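Local coordinates for halorhodopsin (Halobacterium salinarum, PDB 2JAF), which pumps chloride across the cell membrane with a bound retinal as its light-absorbing chromophore, at residues Arg103-Trp106 / Gly107-Leu110; Phe160-Ala163 / Phe164-Ile167. The protein carries 2 engineered substitutions. All coordinates share one frame; numbering follows the deposited sequence.

Contact 1: residues Arg103-Trp106 / Gly107-Leu110. With PLM (palmitic acid), chain E; PLM (palmitic acid), chain D.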
loop_
_atom_site.group_PDB
_atom_site.type_symbol
_atom_site.label_atom_id
_atom_site.label_comp_id
_atom_site.label_asym_id
_atom_site.label_seq_id
_atom_site.Cartn_x
_atom_site.Cartn_y
_atom_site.Cartn_z
ATOM N N ARG A 103 -25.624 2.288 -9.300
ATOM C CA ARG A 103 -24.788 3.063 -8.395
ATOM C C ARG A 103 -23.858 2.137 -7.615
ATOM O O ARG A 103 -24.316 1.253 -6.881
ATOM C CB ARG A 103 -25.688 3.854 -7.437
ATOM C CG ARG A 103 -24.964 4.681 -6.394
ATOM C CD ARG A 103 -25.975 5.361 -5.476
ATOM N NE ARG A 103 -26.666 6.458 -6.145
ATOM C CZ ARG A 103 -26.296 7.732 -6.060
ATOM N NH1 ARG A 103 -25.242 8.074 -5.327
ATOM N NH2 ARG A 103 -26.982 8.664 -6.706
ATOM N N SER A 104 -22.552 2.346 -7.772
ATOM C CA SER A 104 -21.552 1.532 -7.088
ATOM C C SER A 104 -20.790 2.331 -6.035
ATOM O O SER A 104 -20.078 3.277 -6.360
ATOM C CB SER A 104 -20.554 0.960 -8.101
ATOM O OG SER A 104 -19.505 0.266 -7.445
ATOM N N GLN A 105 -20.950 1.949 -4.772
ATOM C CA GLN A 105 -20.257 2.622 -3.677
ATOM C C GLN A 105 -18.876 1.986 -3.590
ATOM O O GLN A 105 -18.529 1.354 -2.592
ATOM C CB GLN A 105 -21.016 2.419 -2.358
ATOM C CG GLN A 105 -22.457 2.922 -2.374
ATOM C CD GLN A 105 -23.147 2.796 -1.021
ATOM O OE1 GLN A 105 -23.073 1.754 -0.366
ATOM N NE2 GLN A 105 -23.835 3.853 -0.606
ATOM N N TRP A 106 -18.088 2.156 -4.647
ATOM C CA TRP A 106 -16.759 1.563 -4.699
ATOM C C TRP A 106 -15.783 2.090 -3.656
ATOM O O TRP A 106 -14.751 1.469 -3.397
ATOM C CB TRP A 106 -16.157 1.694 -6.105
ATOM C CG TRP A 106 -15.951 3.087 -6.607
ATOM C CD1 TRP A 106 -16.782 3.795 -7.432
ATOM C CD2 TRP A 106 -14.809 3.920 -6.379
ATOM N NE1 TRP A 106 -16.224 5.010 -7.734
ATOM C CE2 TRP A 106 -15.012 5.116 -7.101
ATOM C CE3 TRP A 106 -13.632 3.771 -5.633
ATOM C CZ2 TRP A 106 -14.082 6.159 -7.101
ATOM C CZ3 TRP A 106 -12.707 4.809 -5.632
ATOM C CH2 TRP A 106 -12.940 5.988 -6.364
ATOM N N GLY A 107 -16.108 3.230 -3.055
ATOM C CA GLY A 107 -15.244 3.768 -2.025
ATOM C C GLY A 107 -15.235 2.843 -0.817
ATOM O O GLY A 107 -14.282 2.835 -0.039
ATOM N N ARG A 108 -16.292 2.058 -0.639
ATOM C CA ARG A 108 -16.305 1.138 0.497
ATOM C C ARG A 108 -15.193 0.116 0.306
ATOM O O ARG A 108 -14.373 -0.112 1.196
ATOM C CB ARG A 108 -17.641 0.397 0.599
ATOM C CG ARG A 108 -18.821 1.204 1.107
ATOM C CD ARG A 108 -20.041 0.290 1.272
ATOM N NE ARG A 108 -21.255 0.988 1.678
ATOM C CZ ARG A 108 -21.570 1.306 2.934
ATOM N NH1 ARG A 108 -20.754 0.993 3.939
ATOM N NH2 ARG A 108 -22.716 1.917 3.184
ATOM N N TYR A 109 -15.163 -0.489 -0.878
ATOM C CA TYR A 109 -14.184 -1.516 -1.193
ATOM C C TYR A 109 -12.765 -0.978 -1.088
ATOM O O TYR A 109 -11.870 -1.648 -0.564
ATOM C CB TYR A 109 -14.476 -2.086 -2.595
ATOM C CG TYR A 109 -15.966 -2.251 -2.863
ATOM C CD1 TYR A 109 -16.836 -2.669 -1.851
ATOM C CD2 TYR A 109 -16.512 -1.960 -4.114
ATOM C CE1 TYR A 109 -18.209 -2.787 -2.076
ATOM C CE2 TYR A 109 -17.883 -2.073 -4.348
ATOM C CZ TYR A 109 -18.727 -2.486 -3.325
ATOM O OH TYR A 109 -20.082 -2.590 -3.546
ATOM N N LEU A 110 -12.561 0.251 -1.554
ATOM C CA LEU A 110 -11.246 0.870 -1.499
ATOM C C LEU A 110 -10.749 1.140 -0.074
ATOM O O LEU A 110 -9.611 0.817 0.273
ATOM C CB LEU A 110 -11.254 2.195 -2.268
ATOM C CG LEU A 110 -9.914 2.936 -2.242
ATOM C CD1 LEU A 110 -8.886 2.143 -3.049
ATOM C CD2 LEU A 110 -10.078 4.341 -2.811
HETATM C C1 PLM E . -14.920 4.821 -11.545
HETATM O O1 PLM E . -15.498 5.903 -11.324
HETATM O O2 PLM E . -14.980 4.243 -12.653
HETATM C C2 PLM E . -14.122 4.204 -10.407
HETATM C C3 PLM E . -12.599 4.184 -10.511
HETATM C C4 PLM E . -12.061 3.555 -9.228
HETATM C C5 PLM E . -10.551 3.444 -9.127
HETATM C C6 PLM E . -9.894 4.713 -8.624
HETATM C C7 PLM E . -9.169 4.525 -7.303
HETATM C C8 PLM E . -8.518 5.812 -6.843
HETATM C C9 PLM E . -7.780 5.589 -5.531
HETATM C CA PLM E . -7.107 6.852 -5.027
HETATM C CB PLM E . -6.152 6.744 -3.846
HETATM C CC PLM E . -4.931 5.863 -4.051
HETATM C CD PLM E . -4.049 5.895 -2.819
HETATM C CE PLM E . -2.819 5.010 -3.015
HETATM C CF PLM E . -2.561 4.266 -1.711
HETATM C CG PLM E . -1.356 3.347 -1.826
HETATM C C1 PLM D . -11.309 7.718 1.226
HETATM O O1 PLM D . -11.675 8.794 0.724
HETATM O O2 PLM D . -11.711 7.339 2.349
HETATM C C2 PLM D . -10.350 6.862 0.419
HETATM C C3 PLM D . -9.115 6.359 1.160
HETATM C C4 PLM D . -8.306 5.510 0.192
HETATM C C5 PLM D . -7.063 4.987 0.881
HETATM C C6 PLM D . -6.940 3.485 0.807
HETATM C C7 PLM D . -5.531 3.176 1.270
HETATM C C8 PLM D . -5.237 1.694 1.256
HETATM C C9 PLM D . -3.822 1.467 1.762
HETATM C CA PLM D . -3.465 -0.007 1.738
HETATM C CB PLM D . -2.275 -0.491 2.554
HETATM C CC PLM D . -2.341 -0.315 4.062
HETATM C CD PLM D . -1.087 -0.914 4.670
HETATM C CE PLM D . -1.100 -0.783 6.194
HETATM C CF PLM D . 0.269 -1.189 6.722
HETATM C CG PLM D . 0.308 -1.087 8.238
#

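Contact 2: residues Phe160-Ala163 / Phe164-Ile167. With BOG (octyl beta-D-glucopyranoside), chain F; RET (retinal), chain G.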
loop_
_atom_site.group_PDB
_atom_site.type_symbol
_atom_site.label_atom_id
_atom_site.label_comp_id
_atom_site.label_asym_id
_atom_site.label_seq_id
_atom_site.Cartn_x
_atom_site.Cartn_y
_atom_site.Cartn_z
ATOM N N PHE A 160 -16.102 -12.467 -15.628
ATOM C CA PHE A 160 -14.969 -11.878 -14.927
ATOM C C PHE A 160 -15.344 -11.225 -13.600
ATOM O O PHE A 160 -14.545 -11.229 -12.662
ATOM C CB PHE A 160 -14.250 -10.888 -15.842
ATOM C CG PHE A 160 -13.653 -11.534 -17.063
ATOM C CD1 PHE A 160 -12.676 -12.514 -16.932
ATOM C CD2 PHE A 160 -14.078 -11.175 -18.339
ATOM C CE1 PHE A 160 -12.125 -13.133 -18.059
ATOM C CE2 PHE A 160 -13.534 -11.786 -19.476
ATOM C CZ PHE A 160 -12.560 -12.763 -19.339
ATOM N N ARG A 161 -16.553 -10.672 -13.512
ATOM C CA ARG A 161 -16.998 -10.066 -12.258
ATOM C C ARG A 161 -17.009 -11.156 -11.183
ATOM O O ARG A 161 -16.489 -10.966 -10.083
ATOM C CB ARG A 161 -18.408 -9.477 -12.398
ATOM C CG ARG A 161 -18.502 -8.242 -13.284
ATOM C CD ARG A 161 -19.938 -7.727 -13.371
ATOM N NE ARG A 161 -20.465 -7.236 -12.091
ATOM C CZ ARG A 161 -20.219 -6.029 -11.586
ATOM N NH1 ARG A 161 -19.450 -5.174 -12.247
ATOM N NH2 ARG A 161 -20.748 -5.667 -10.421
ATOM N N TRP A 162 -17.592 -12.304 -11.510
ATOM C CA TRP A 162 -17.662 -13.395 -10.548
ATOM C C TRP A 162 -16.342 -14.120 -10.329
ATOM O O TRP A 162 -16.112 -14.683 -9.252
ATOM C CB TRP A 162 -18.766 -14.380 -10.945
ATOM C CG TRP A 162 -20.134 -13.836 -10.632
ATOM C CD1 TRP A 162 -21.029 -13.306 -11.515
ATOM C CD2 TRP A 162 -20.738 -13.725 -9.333
ATOM N NE1 TRP A 162 -22.152 -12.870 -10.848
ATOM C CE2 TRP A 162 -22.001 -13.114 -9.510
ATOM C CE3 TRP A 162 -20.332 -14.080 -8.039
ATOM C CZ2 TRP A 162 -22.869 -12.846 -8.437
ATOM C CZ3 TRP A 162 -21.195 -13.815 -6.966
ATOM C CH2 TRP A 162 -22.450 -13.202 -7.178
ATOM N N ALA A 163 -15.469 -14.122 -11.332
ATOM C CA ALA A 163 -14.174 -14.766 -11.154
ATOM C C ALA A 163 -13.386 -13.965 -10.109
ATOM O O ALA A 163 -12.682 -14.536 -9.275
ATOM C CB ALA A 163 -13.414 -14.817 -12.486
ATOM N N PHE A 164 -13.509 -12.637 -10.143
ATOM C CA PHE A 164 -12.814 -11.804 -9.160
ATOM C C PHE A 164 -13.414 -12.052 -7.772
ATOM O O PHE A 164 -12.698 -12.090 -6.766
ATOM C CB PHE A 164 -12.935 -10.315 -9.509
ATOM C CG PHE A 164 -11.869 -9.812 -10.454
ATOM C CD1 PHE A 164 -10.517 -9.933 -10.133
ATOM C CD2 PHE A 164 -12.220 -9.188 -11.653
ATOM C CE1 PHE A 164 -9.524 -9.435 -10.991
ATOM C CE2 PHE A 164 -11.238 -8.687 -12.520
ATOM C CZ PHE A 164 -9.889 -8.811 -12.187
ATOM N N TYR A 165 -14.733 -12.211 -7.725
ATOM C CA TYR A 165 -15.423 -12.466 -6.462
ATOM C C TYR A 165 -14.867 -13.756 -5.869
ATOM O O TYR A 165 -14.595 -13.827 -4.674
ATOM C CB TYR A 165 -16.935 -12.583 -6.701
ATOM C CG TYR A 165 -17.769 -12.894 -5.467
ATOM C CD1 TYR A 165 -17.900 -14.206 -4.997
ATOM C CD2 TYR A 165 -18.451 -11.882 -4.793
ATOM C CE1 TYR A 165 -18.705 -14.497 -3.878
ATOM C CE2 TYR A 165 -19.249 -12.160 -3.674
ATOM C CZ TYR A 165 -19.370 -13.467 -3.226
ATOM O OH TYR A 165 -20.140 -13.732 -2.117
ATOM N N ALA A 166 -14.680 -14.769 -6.714
ATOM C CA ALA A 166 -14.147 -16.050 -6.257
ATOM C C ALA A 166 -12.714 -15.934 -5.716
ATOM O O ALA A 166 -12.382 -16.514 -4.681
ATOM C CB ALA A 166 -14.204 -17.081 -7.412
ATOM N N ILE A 167 -11.854 -15.204 -6.420
ATOM C CA ILE A 167 -10.473 -15.035 -5.974
ATOM C C ILE A 167 -10.434 -14.240 -4.671
ATOM O O ILE A 167 -9.618 -14.510 -3.789
ATOM C CB ILE A 167 -9.618 -14.312 -7.041
ATOM C CG1 ILE A 167 -9.494 -15.188 -8.288
ATOM C CG2 ILE A 167 -8.222 -14.027 -6.495
ATOM C CD1 ILE A 167 -8.763 -16.499 -8.043
HETATM C C1 BOG F . -25.618 -14.396 -12.063
HETATM O O1 BOG F . -24.262 -14.795 -12.276
HETATM C C2 BOG F . -25.747 -12.839 -12.161
HETATM O O2 BOG F . -24.892 -12.218 -11.195
HETATM C C3 BOG F . -27.237 -12.432 -11.936
HETATM O O3 BOG F . -27.385 -11.017 -12.015
HETATM C C4 BOG F . -28.109 -13.126 -13.012
HETATM O O4 BOG F . -29.487 -12.776 -12.851
HETATM C C5 BOG F . -27.939 -14.679 -12.914
HETATM O O5 BOG F . -26.521 -15.026 -13.069
HETATM C C6 BOG F . -28.779 -15.389 -13.992
HETATM O O6 BOG F . -28.189 -15.282 -15.293
HETATM C "C1'" BOG F . -24.088 -16.210 -12.190
HETATM C "C2'" BOG F . -22.648 -16.527 -11.883
HETATM C "C3'" BOG F . -22.542 -16.940 -10.440
HETATM C "C4'" BOG F . -21.124 -17.286 -10.037
HETATM C "C5'" BOG F . -21.066 -17.693 -8.571
HETATM C "C6'" BOG F . -19.633 -17.693 -8.069
HETATM C "C7'" BOG F . -19.541 -18.089 -6.623
HETATM C "C8'" BOG F . -18.100 -18.074 -6.172
HETATM C C1 RET G . -16.219 -8.641 -0.946
HETATM C C2 RET G . -16.637 -9.232 -2.375
HETATM C C3 RET G . -15.743 -10.361 -2.944
HETATM C C4 RET G . -15.714 -11.611 -1.950
HETATM C C5 RET G . -15.384 -11.256 -0.445
HETATM C C6 RET G . -15.627 -9.816 0.082
HETATM C C7 RET G . -15.197 -9.511 1.489
HETATM C C8 RET G . -15.151 -8.356 2.207
HETATM C C9 RET G . -14.935 -8.278 3.627
HETATM C C10 RET G . -15.075 -6.956 4.056
HETATM C C11 RET G . -14.956 -6.554 5.369
HETATM C C12 RET G . -15.177 -5.209 5.705
HETATM C C13 RET G . -14.996 -4.678 7.047
HETATM C C14 RET G . -15.229 -3.273 7.114
HETATM C C15 RET G . -14.935 -2.470 8.189
HETATM C C16 RET G . -15.126 -7.564 -1.289
HETATM C C17 RET G . -17.550 -7.933 -0.365
HETATM C C18 RET G . -14.854 -12.405 0.397
HETATM C C19 RET G . -14.748 -9.607 4.553
HETATM C C20 RET G . -14.635 -5.566 8.253
#

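Contact 1: residues Arg103-Trp106 / Gly107-Leu110
Q105 grips R108 twice at the start of a helix, once through its side chain and once through its backbone. The side-chain bond runs from R108 NE to Q105 OE1 at 2.8 Å and is almost perfectly straight (179°). OE1 lies at the edge of the guanidinium, in its plane. The reverse does not hold: NE sits above the plane of the Q105 amide, and the two flat groups are turned 51° apart. Both chains lie alongside each other and point the same way. The backbone bond joins R108 N to Q105 O at 3.1 Å. The same carbonyl oxygen stands over the centre of the Y109 ring, 3.8 Å above its plane.

Q105 is the centre of an inverse gamma turn, closed by a weak bond from W106 N to S104 O (2.9 Å). The turn leads the chain from strand into helix, where L110 N bonds to W106 O at 3.1 Å. With chi1 at 62°, W106 CG sits between the backbone N and the carbonyl carbon, which lays the indole alongside L110. L110 CD2 meets the edge of that ring at CZ3, 3.9 Å away. A palmitic acid covers one indole face, its C2 3.5 Å from W106 NE1. L110 CD2 touches both that chain and a second palmitic acid, so two fatty-acid chains line this apolar side.

R108 NH1 and NH2 bond to Y77, S231 and S235, while S104 and Y109 both reach the carboxylate of E219. Residues 103-110 carry the chain from strand 101-104, whose S104 pairs with G87 of the antiparallel strand 87-90, into helix 106-127. Q105 and R108 pack against helix 27-50, and S104, W106 and Y109 against helix 131-153.

Contact 2: residues Phe160-Ala163 / Phe164-Ile167
This is a local aromatic contact near the start of transmembrane helix 158-180, beside the retinal pocket. W162 and Y165 lie side by side, three residues apart, and form an edge-to-face pair. The edge of the indole six-membered ring is directed at the phenol face, with the ring centroids 5.0 Å apart and the planes at 59°. W162 CZ3 stands over the centre of the Y165 ring, while W162 CE3 comes within 3.8 Å of Y165 CG. With chi1 at 178°, the Y165 ring swings opposite the backbone N and lies between the indole and the chromophore. Retinal covers the opposite face of the phenol toward its rim, with C3 3.6 Å from Y165 CD2. Y165 is one of the residues of the retinal pocket.

W162 also holds an octyl glucoside. Its NE1 donates to sugar O2 at 2.8 Å, in the plane of the indole, and the detergent's alkyl chain crosses one face of the ring. Cutting W162 back to an alanine would probably cost the Y165 ring the indole edge that packs on its non-retinal face and leave the glucoside O2 without the NE1 donor.

Regular helical bonds underlie the pair, as from A166 N to W162 O (2.9 Å). Y165 OH bonds to P211 O, and R161 reaches the carbonyls of A152, T154 and E219. Helix 193-216 packs against W162 and Y165 at A215. F164 packs on helix 131-153, and A163 and I167 meet L78 of a neighbouring subunit.

Contact 1 comes first along the chain; the rest of helix 106-127 and all of helix 131-153 follow before contact 2. Their centres are 16 Å apart. The nearest atoms are about 7 Å apart, so the two do not touch. Contact 1 opens helix 106-127 and contact 2 lies near the start of helix 158-180. Both pack on helix 131-153. E219 links them too: contact 1 binds its carboxylate and contact 2 its backbone carbonyl. Retinal is a second common neighbour, lying against Y165 and about 5 Å from the Y109 side chain. Both therefore lie at the starts of helices that border the retinal in the seven-helix rhodopsin fold.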